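Long-range contacts in periplasmic sugar-binding domain protein (Pseudomonas fluorescens Pf-5, PDB 3H75), which probably binds a carbohydrate in the periplasm, as a two-domain member of the bacterial solute-binding protein 2 family: residues Asp122-Tyr127 with Arg163-Arg169; Met129-Leu133 with Leu236-Val240. One frame throughout, in Å; residues are numbered along the deposited sequence.

Interaction 1 (Asp122-Tyr127 with Arg163-Arg169); sequences DEEAGY and RERGLRR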
ATOM      1  N   ASP A 122       6.839  -3.058  -0.845  1.00  9.39           N
ATOM      2  CA  ASP A 122       5.833  -3.966  -1.393  1.00  9.57           C
ATOM      3  C   ASP A 122       6.364  -5.370  -1.680  1.00  9.06           C
ATOM      4  O   ASP A 122       5.679  -6.361  -1.427  1.00  8.04           O
ATOM      5  CB  ASP A 122       5.230  -3.392  -2.686  1.00 11.14           C
ATOM      6  CG  ASP A 122       4.188  -2.308  -2.428  1.00 14.62           C
ATOM      7  OD1 ASP A 122       3.216  -2.575  -1.697  1.00 16.55           O
ATOM      8  OD2 ASP A 122       4.335  -1.193  -2.971  1.00 20.67           O
ATOM      9  N   GLU A 123       7.572  -5.470  -2.227  1.00  8.32           N
ATOM     10  CA  GLU A 123       8.127  -6.785  -2.535  1.00  9.54           C
ATOM     11  C   GLU A 123       8.250  -7.626  -1.266  1.00  9.66           C
ATOM     12  O   GLU A 123       7.887  -8.804  -1.257  1.00  8.94           O
ATOM     13  CB  GLU A 123       9.494  -6.651  -3.208  1.00 10.08           C
ATOM     14  CG  GLU A 123       9.991  -7.941  -3.847  1.00 13.14           C
ATOM     15  CD  GLU A 123      11.315  -7.761  -4.568  1.00 17.27           C
ATOM     16  OE1 GLU A 123      11.471  -6.740  -5.269  1.00 19.31           O
ATOM     17  OE2 GLU A 123      12.192  -8.641  -4.442  1.00 19.07           O
ATOM     18  N   GLU A 124       8.751  -7.021  -0.192  1.00 10.16           N
ATOM     19  CA  GLU A 124       8.897  -7.738   1.069  1.00 11.28           C
ATOM     20  C   GLU A 124       7.534  -8.233   1.546  1.00 11.41           C
ATOM     21  O   GLU A 124       7.410  -9.354   2.034  1.00 10.52           O
ATOM     22  CB  GLU A 124       9.516  -6.833   2.139  1.00 14.14           C
ATOM     23  CG  GLU A 124       9.620  -7.486   3.518  1.00 18.82           C
ATOM     24  CD  GLU A 124      10.660  -8.594   3.589  1.00 20.54           C
ATOM     25  OE1 GLU A 124      11.084  -9.108   2.531  1.00 24.21           O
ATOM     26  OE2 GLU A 124      11.050  -8.960   4.717  1.00 25.36           O
ATOM     27  N   ALA A 125       6.508  -7.403   1.394  1.00  8.74           N
ATOM     28  CA  ALA A 125       5.164  -7.789   1.823  1.00  9.57           C
ATOM     29  C   ALA A 125       4.666  -9.025   1.072  1.00  8.21           C
ATOM     30  O   ALA A 125       4.088  -9.941   1.673  1.00  8.80           O
ATOM     31  CB  ALA A 125       4.200  -6.629   1.628  1.00 10.97           C
ATOM     32  N   GLY A 126       4.889  -9.054  -0.239  1.00  6.50           N
ATOM     33  CA  GLY A 126       4.452 -10.185  -1.041  1.00  6.09           C
ATOM     34  C   GLY A 126       5.195 -11.450  -0.664  1.00  5.75           C
ATOM     35  O   GLY A 126       4.630 -12.541  -0.600  1.00  6.40           O
ATOM     36  N   TYR A 127       6.489 -11.299  -0.420  1.00  7.40           N
ATOM     37  CA  TYR A 127       7.343 -12.417  -0.032  1.00  6.52           C
ATOM     38  C   TYR A 127       6.927 -12.940   1.344  1.00  6.41           C
ATOM     39  O   TYR A 127       6.675 -14.134   1.526  1.00  7.22           O
ATOM     40  CB  TYR A 127       8.793 -11.935   0.012  1.00  7.45           C
ATOM     41  CG  TYR A 127       9.802 -12.954   0.484  1.00 10.10           C
ATOM     42  CD1 TYR A 127      10.144 -14.046  -0.311  1.00  9.92           C
ATOM     43  CD2 TYR A 127      10.449 -12.800   1.710  1.00 11.31           C
ATOM     44  CE1 TYR A 127      11.109 -14.959   0.100  1.00 13.67           C
ATOM     45  CE2 TYR A 127      11.419 -13.709   2.131  1.00 13.30           C
ATOM     46  CZ  TYR A 127      11.742 -14.784   1.320  1.00 15.10           C
ATOM     47  OH  TYR A 127      12.689 -15.695   1.735  1.00 16.78           O
ATOM     48  N   ARG A 163       4.542  -6.889  -5.378  1.00  7.16           N
ATOM     49  CA  ARG A 163       4.070  -7.906  -4.453  1.00  5.41           C
ATOM     50  C   ARG A 163       4.165  -9.281  -5.106  1.00  6.36           C
ATOM     51  O   ARG A 163       4.528 -10.258  -4.449  1.00  5.63           O
ATOM     52  CB  ARG A 163       2.646  -7.586  -3.988  1.00  5.91           C
ATOM     53  CG  ARG A 163       2.631  -6.340  -3.117  1.00  6.32           C
ATOM     54  CD  ARG A 163       1.236  -5.869  -2.752  1.00  8.34           C
ATOM     55  NE  ARG A 163       1.303  -4.499  -2.258  1.00  8.99           N
ATOM     56  CZ  ARG A 163       0.250  -3.730  -1.995  1.00  8.21           C
ATOM     57  NH1 ARG A 163      -0.986  -4.187  -2.160  1.00  7.40           N
ATOM     58  NH2 ARG A 163       0.442  -2.473  -1.612  1.00  9.29           N
ATOM     59  N   GLU A 164       3.877  -9.357  -6.403  1.00  6.34           N
ATOM     60  CA  GLU A 164       3.970 -10.630  -7.106  1.00  7.51           C
ATOM     61  C   GLU A 164       5.424 -11.083  -7.177  1.00  7.14           C
ATOM     62  O   GLU A 164       5.711 -12.276  -7.073  1.00  6.73           O
ATOM     63  CB  GLU A 164       3.418 -10.532  -8.529  1.00 10.05           C
ATOM     64  CG  GLU A 164       3.353 -11.896  -9.214  1.00 15.35           C
ATOM     65  CD  GLU A 164       2.821 -11.839 -10.632  1.00 19.85           C
ATOM     66  OE1 GLU A 164       1.963 -10.971 -10.909  1.00 18.48           O
ATOM     67  OE2 GLU A 164       3.247 -12.678 -11.461  1.00 20.38           O
ATOM     68  N   ARG A 165       6.343 -10.139  -7.364  1.00  6.39           N
ATOM     69  CA  ARG A 165       7.754 -10.500  -7.427  1.00  6.48           C
ATOM     70  C   ARG A 165       8.150 -11.172  -6.115  1.00  6.41           C
ATOM     71  O   ARG A 165       8.870 -12.169  -6.114  1.00  6.35           O
ATOM     72  CB  ARG A 165       8.625  -9.258  -7.670  1.00  7.40           C
ATOM     73  CG  ARG A 165      10.123  -9.494  -7.486  1.00  9.90           C
ATOM     74  CD  ARG A 165      10.667 -10.570  -8.419  1.00 13.40           C
ATOM     75  NE  ARG A 165      12.071 -10.862  -8.135  1.00 15.43           N
ATOM     76  CZ  ARG A 165      12.758 -11.858  -8.687  1.00 13.42           C
ATOM     77  NH1 ARG A 165      12.170 -12.667  -9.560  1.00 11.97           N
ATOM     78  NH2 ARG A 165      14.035 -12.046  -8.363  1.00 14.38           N
ATOM     79  N   GLY A 166       7.665 -10.626  -4.999  1.00  6.18           N
ATOM     80  CA  GLY A 166       7.963 -11.200  -3.696  1.00  5.58           C
ATOM     81  C   GLY A 166       7.398 -12.602  -3.604  1.00  6.34           C
ATOM     82  O   GLY A 166       8.053 -13.516  -3.100  1.00  7.30           O
ATOM     83  N   LEU A 167       6.170 -12.770  -4.087  1.00  5.37           N
ATOM     84  CA  LEU A 167       5.525 -14.079  -4.092  1.00  5.93           C
ATOM     85  C   LEU A 167       6.363 -15.071  -4.897  1.00  6.79           C
ATOM     86  O   LEU A 167       6.607 -16.194  -4.452  1.00  6.97           O
ATOM     87  CB  LEU A 167       4.125 -13.981  -4.711  1.00  6.14           C
ATOM     88  CG  LEU A 167       3.437 -15.296  -5.084  1.00  7.83           C
ATOM     89  CD1 LEU A 167       3.133 -16.093  -3.819  1.00  7.97           C
ATOM     90  CD2 LEU A 167       2.142 -15.003  -5.864  1.00  8.94           C
ATOM     91  N   ARG A 168       6.798 -14.652  -6.085  1.00  6.82           N
ATOM     92  CA  ARG A 168       7.601 -15.513  -6.951  1.00  7.69           C
ATOM     93  C   ARG A 168       8.901 -15.926  -6.272  1.00  6.75           C
ATOM     94  O   ARG A 168       9.358 -17.053  -6.440  1.00  6.69           O
ATOM     95  CB  ARG A 168       7.915 -14.806  -8.271  1.00  8.80           C
ATOM     96  CG  ARG A 168       6.684 -14.469  -9.113  1.00 12.22           C
ATOM     97  CD  ARG A 168       6.022 -15.710  -9.699  1.00 13.08           C
ATOM     98  NE  ARG A 168       4.828 -15.366 -10.472  1.00 13.23           N
ATOM     99  CZ  ARG A 168       4.049 -16.253 -11.086  1.00 13.53           C
ATOM    100  NH1 ARG A 168       4.338 -17.544 -11.026  1.00 12.54           N
ATOM    101  NH2 ARG A 168       2.964 -15.852 -11.739  1.00 14.80           N
ATOM    102  N   ARG A 169       9.504 -15.017  -5.512  1.00  6.66           N
ATOM    103  CA  ARG A 169      10.742 -15.345  -4.819  1.00  8.10           C
ATOM    104  C   ARG A 169      10.487 -16.427  -3.774  1.00  7.76           C
ATOM    105  O   ARG A 169      11.274 -17.365  -3.635  1.00  8.28           O
ATOM    106  CB  ARG A 169      11.333 -14.098  -4.166  1.00  9.69           C
ATOM    107  CG  ARG A 169      12.110 -13.214  -5.126  1.00 15.36           C
ATOM    108  CD  ARG A 169      12.578 -11.960  -4.409  1.00 18.37           C
ATOM    109  NE  ARG A 169      13.107 -12.285  -3.088  1.00 22.45           N
ATOM    110  CZ  ARG A 169      12.888 -11.555  -2.000  1.00 22.56           C
ATOM    111  NH1 ARG A 169      12.152 -10.453  -2.075  1.00 23.08           N
ATOM    112  NH2 ARG A 169      13.389 -11.936  -0.832  1.00 23.30           N
TER
HETATM  113  O   HOH W   1      13.974  -9.067  -6.434  1.00 26.24           O
HETATM  114  O   HOH W   2      14.926 -14.436  -0.303  1.00 26.52           O
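Asp122 OD1 takes two bonds from one guanidinium, since Arg163 meets it side-on: NE lies 2.8 Å from OD1, and NH2 reaches the same oxygen. OD1 sits in the Arg163 guanidinium plane, but both nitrogens come from one face of the carboxylate, whose plane is turned 49° from that of the guanidinium. The Arg163 chain is extended from CG to NE, which carries its end alongside the start of helix 122-137. NH1 continues to Ala212 O and to a bound glycerol. Replacing Arg163 by an alanine would take away both bonds to OD1 and probably leave the buried Asp122 carboxylate without this counter-charge, and Ala212 O without this donor.

Farther along, Arg169 NH1 bonds Glu123 OE2 at 3.0 Å; it meets OE2 on its anti side, and the oxygen stands tilted from the Arg169 guanidinium plane, while a water joins OE2 to Arg165 NE. With its chain bent at chi3, the Arg169 guanidinium folds back flat over the Tyr127 ring; centres are 4.3 Å apart and planes 16° apart, a stacked cation-pi contact with NH2 over the ring centre. Tyr127 OH is hydrogen-bonded to Glu173.

Between these polar ends the backbones touch. Gly166 CA lies 3.4 Å from Glu123 O, Gly126 CA 3.4 Å from Arg163 O, and Tyr127 CA 3.3 Å from Gly166 O, all CA-H...O contacts. At Gly166 there is no room for a CB between Glu123 O and Tyr127 N, nor at Gly126 beside Arg163 O. Two glycines thus let the axes approach to 6.3 Å at a crossing angle of -43°, a close glycine-mediated helix-helix packing between neighbouring helices of one alpha/beta domain of the periplasmic binding protein fold.

Interaction 2 (Met129-Leu133 with Leu236-Val240); sequences MLKEL and LFSGV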
HETATM    1  N   MSE A 129       4.163 -12.631   2.956  1.00  7.72           N
HETATM    2  CA  MSE A 129       2.843 -13.246   3.047  1.00  8.03           C
HETATM    3  C   MSE A 129       2.889 -14.740   2.796  1.00  8.18           C
HETATM    4  O   MSE A 129       2.274 -15.505   3.535  1.00  8.01           O
HETATM    5  CB  MSE A 129       1.849 -12.604   2.083  1.00  8.12           C
HETATM    6  CG  MSE A 129       1.322 -11.255   2.560  1.00  8.00           C
HETATM    7 SE   MSE A 129      -0.239 -10.682   1.557  1.00 15.86          SE
HETATM    8  CE  MSE A 129       0.641 -10.222  -0.122  1.00  8.71           C
ATOM      9  N   LEU A 130       3.612 -15.175   1.770  1.00  7.45           N
ATOM     10  CA  LEU A 130       3.671 -16.605   1.509  1.00  7.72           C
ATOM     11  C   LEU A 130       4.452 -17.318   2.606  1.00  8.94           C
ATOM     12  O   LEU A 130       4.035 -18.380   3.058  1.00  8.55           O
ATOM     13  CB  LEU A 130       4.296 -16.910   0.143  1.00 10.01           C
ATOM     14  CG  LEU A 130       4.155 -18.395  -0.231  1.00 10.12           C
ATOM     15  CD1 LEU A 130       2.682 -18.767  -0.291  1.00 14.51           C
ATOM     16  CD2 LEU A 130       4.822 -18.670  -1.558  1.00 12.90           C
ATOM     17  N   LYS A 131       5.575 -16.741   3.036  1.00  8.86           N
ATOM     18  CA  LYS A 131       6.368 -17.374   4.092  1.00 11.00           C
ATOM     19  C   LYS A 131       5.539 -17.538   5.365  1.00 10.49           C
ATOM     20  O   LYS A 131       5.600 -18.582   6.019  1.00 10.08           O
ATOM     21  CB  LYS A 131       7.632 -16.560   4.391  1.00 12.78           C
ATOM     22  CG  LYS A 131       8.694 -16.678   3.315  1.00 17.91           C
ATOM     23  CD  LYS A 131      10.008 -16.042   3.745  1.00 22.43           C
ATOM     24  CE  LYS A 131      10.674 -16.793   4.885  1.00 23.26           C
ATOM     25  NZ  LYS A 131      11.161 -18.142   4.485  1.00 24.36           N
ATOM     26  N   GLU A 132       4.758 -16.515   5.705  1.00 11.00           N
ATOM     27  CA  GLU A 132       3.912 -16.558   6.893  1.00 10.51           C
ATOM     28  C   GLU A 132       2.807 -17.599   6.754  1.00  9.74           C
ATOM     29  O   GLU A 132       2.517 -18.340   7.699  1.00 10.59           O
ATOM     30  CB  GLU A 132       3.292 -15.182   7.149  1.00 14.36           C
ATOM     31  CG  GLU A 132       4.236 -14.189   7.797  1.00 20.79           C
ATOM     32  CD  GLU A 132       4.531 -14.551   9.237  1.00 26.76           C
ATOM     33  OE1 GLU A 132       3.597 -14.486  10.065  1.00 29.70           O
ATOM     34  OE2 GLU A 132       5.688 -14.911   9.537  1.00 30.52           O
ATOM     35  N   LEU A 133       2.181 -17.650   5.581  1.00  7.16           N
ATOM     36  CA  LEU A 133       1.117 -18.620   5.344  1.00  7.99           C
ATOM     37  C   LEU A 133       1.674 -20.033   5.484  1.00 10.24           C
ATOM     38  O   LEU A 133       1.053 -20.896   6.109  1.00  9.85           O
ATOM     39  CB  LEU A 133       0.518 -18.431   3.949  1.00  8.96           C
ATOM     40  CG  LEU A 133      -0.411 -17.234   3.731  1.00  9.43           C
ATOM     41  CD1 LEU A 133      -0.753 -17.144   2.246  1.00 10.39           C
ATOM     42  CD2 LEU A 133      -1.683 -17.386   4.570  1.00 10.51           C
ATOM     43  N   LEU A 236      -5.938 -21.231   4.496  1.00 10.83           N
ATOM     44  CA  LEU A 236      -5.336 -20.016   5.033  1.00 10.25           C
ATOM     45  C   LEU A 236      -5.194 -18.891   4.017  1.00  8.73           C
ATOM     46  O   LEU A 236      -4.712 -19.102   2.904  1.00  8.17           O
ATOM     47  CB  LEU A 236      -3.975 -20.347   5.645  1.00 11.03           C
ATOM     48  CG  LEU A 236      -3.974 -21.538   6.615  1.00 10.77           C
ATOM     49  CD1 LEU A 236      -2.630 -21.593   7.327  1.00 12.91           C
ATOM     50  CD2 LEU A 236      -5.106 -21.407   7.639  1.00 12.44           C
ATOM     51  N   PHE A 237      -5.595 -17.693   4.439  1.00  6.30           N
ATOM     52  CA  PHE A 237      -5.584 -16.489   3.610  1.00  5.56           C
ATOM     53  C   PHE A 237      -4.657 -15.391   4.112  1.00  6.09           C
ATOM     54  O   PHE A 237      -4.508 -15.189   5.320  1.00  6.44           O
ATOM     55  CB  PHE A 237      -6.989 -15.880   3.572  1.00  7.50           C
ATOM     56  CG  PHE A 237      -8.014 -16.745   2.920  1.00  7.36           C
ATOM     57  CD1 PHE A 237      -8.422 -16.482   1.619  1.00  7.56           C
ATOM     58  CD2 PHE A 237      -8.588 -17.813   3.607  1.00  8.75           C
ATOM     59  CE1 PHE A 237      -9.391 -17.263   1.002  1.00  7.11           C
ATOM     60  CE2 PHE A 237      -9.560 -18.607   2.998  1.00  8.54           C
ATOM     61  CZ  PHE A 237      -9.962 -18.330   1.694  1.00  7.98           C
ATOM     62  N   SER A 238      -4.060 -14.666   3.169  1.00  6.64           N
ATOM     63  CA  SER A 238      -3.209 -13.524   3.488  1.00  6.53           C
ATOM     64  C   SER A 238      -3.765 -12.303   2.753  1.00  7.32           C
ATOM     65  O   SER A 238      -4.461 -12.432   1.736  1.00  7.78           O
ATOM     66  CB  SER A 238      -1.762 -13.763   3.041  1.00  4.94           C
ATOM     67  OG  SER A 238      -1.642 -13.749   1.624  1.00  6.63           O
ATOM     68  N   GLY A 239      -3.454 -11.121   3.271  1.00  5.60           N
ATOM     69  CA  GLY A 239      -3.906  -9.892   2.643  1.00  6.53           C
ATOM     70  C   GLY A 239      -3.025  -8.712   3.005  1.00  6.59           C
ATOM     71  O   GLY A 239      -2.161  -8.816   3.881  1.00  6.19           O
ATOM     72  N   VAL A 240      -3.243  -7.592   2.315  1.00  6.75           N
ATOM     73  CA  VAL A 240      -2.505  -6.348   2.551  1.00  8.13           C
ATOM     74  C   VAL A 240      -3.515  -5.218   2.757  1.00  9.29           C
ATOM     75  O   VAL A 240      -4.534  -5.180   2.077  1.00  9.57           O
ATOM     76  CB  VAL A 240      -1.620  -5.978   1.342  1.00  7.73           C
ATOM     77  CG1 VAL A 240      -0.835  -4.710   1.643  1.00  9.47           C
ATOM     78  CG2 VAL A 240      -0.667  -7.112   1.017  1.00  8.67           C
TER
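The helical turn Met129-Leu133 runs nearly antiparallel to strand 236-240, their N-to-C directions 152° apart and their axes 8.7 Å apart at the closest, with Met129 over Ser238 and Leu133 over Leu236. No hydrogen bond crosses between the two segments, so the contact is one of packing. Met129, present as selenomethionine, reaches down to the strand, slanting toward its C-terminal end: SE is 3.4 Å from Ser238 OG and also lies against Gly239 O. The chain bends at chi3 (-73°), and both SE and CE lie against Val240 CG2, CE at 3.6 Å.

One helical turn on, Leu133 divides its branches. CD1 rests 3.6 Å from Ser238 OG and touches CB of the same serine, whereas CD2 comes down on the backbone, 3.6 Å from Phe237 C, and reaches Leu236 CB at 3.9 Å. Leu236 in turn brings CD1 to the carbonyl oxygen of Leu133. This is a helix laid on one face of a mostly parallel sheet, the layered alpha/beta packing of a periplasmic binding protein domain; strand 236-240 lies inside that sheet, flanked by strands 206-211 and 257-260. The Phe237 side chain starts away from the helix and touches Val209 and Pro231.

The polar side-chain group here is the Ser238 hydroxyl. It stands between the backbone N and the carbonyl carbon (chi1 70°), on the helix-facing side of the strand, with Met129 SE and Leu133 CD1 both against it. A weak hydrogen bond from Ser211 N gives OG a polar partner on the adjoining strand.

Helix 122-137 serves both contacts: its first turns pack on helix 158-173 in interaction 1, and the following turn rests on strand 236-240 in interaction 2, the two centres about 11 Å apart. Direct packing joins them twice. Leu167 CD1 of interaction 1 lies 3.8 Å from Leu130 CD2 on the helix of interaction 2, and Arg163 NH1 lies 3.8 Å from Val240 CG1. That second junction is beside the bound glycerol, whose nearest atoms are about 3 Å from the Arg163 side chain and about 4 Å from that of Val240; His262 touches both residues. The glycerol probably comes from the crystallisation liquor but may mark a pocket, possibly the sugar site.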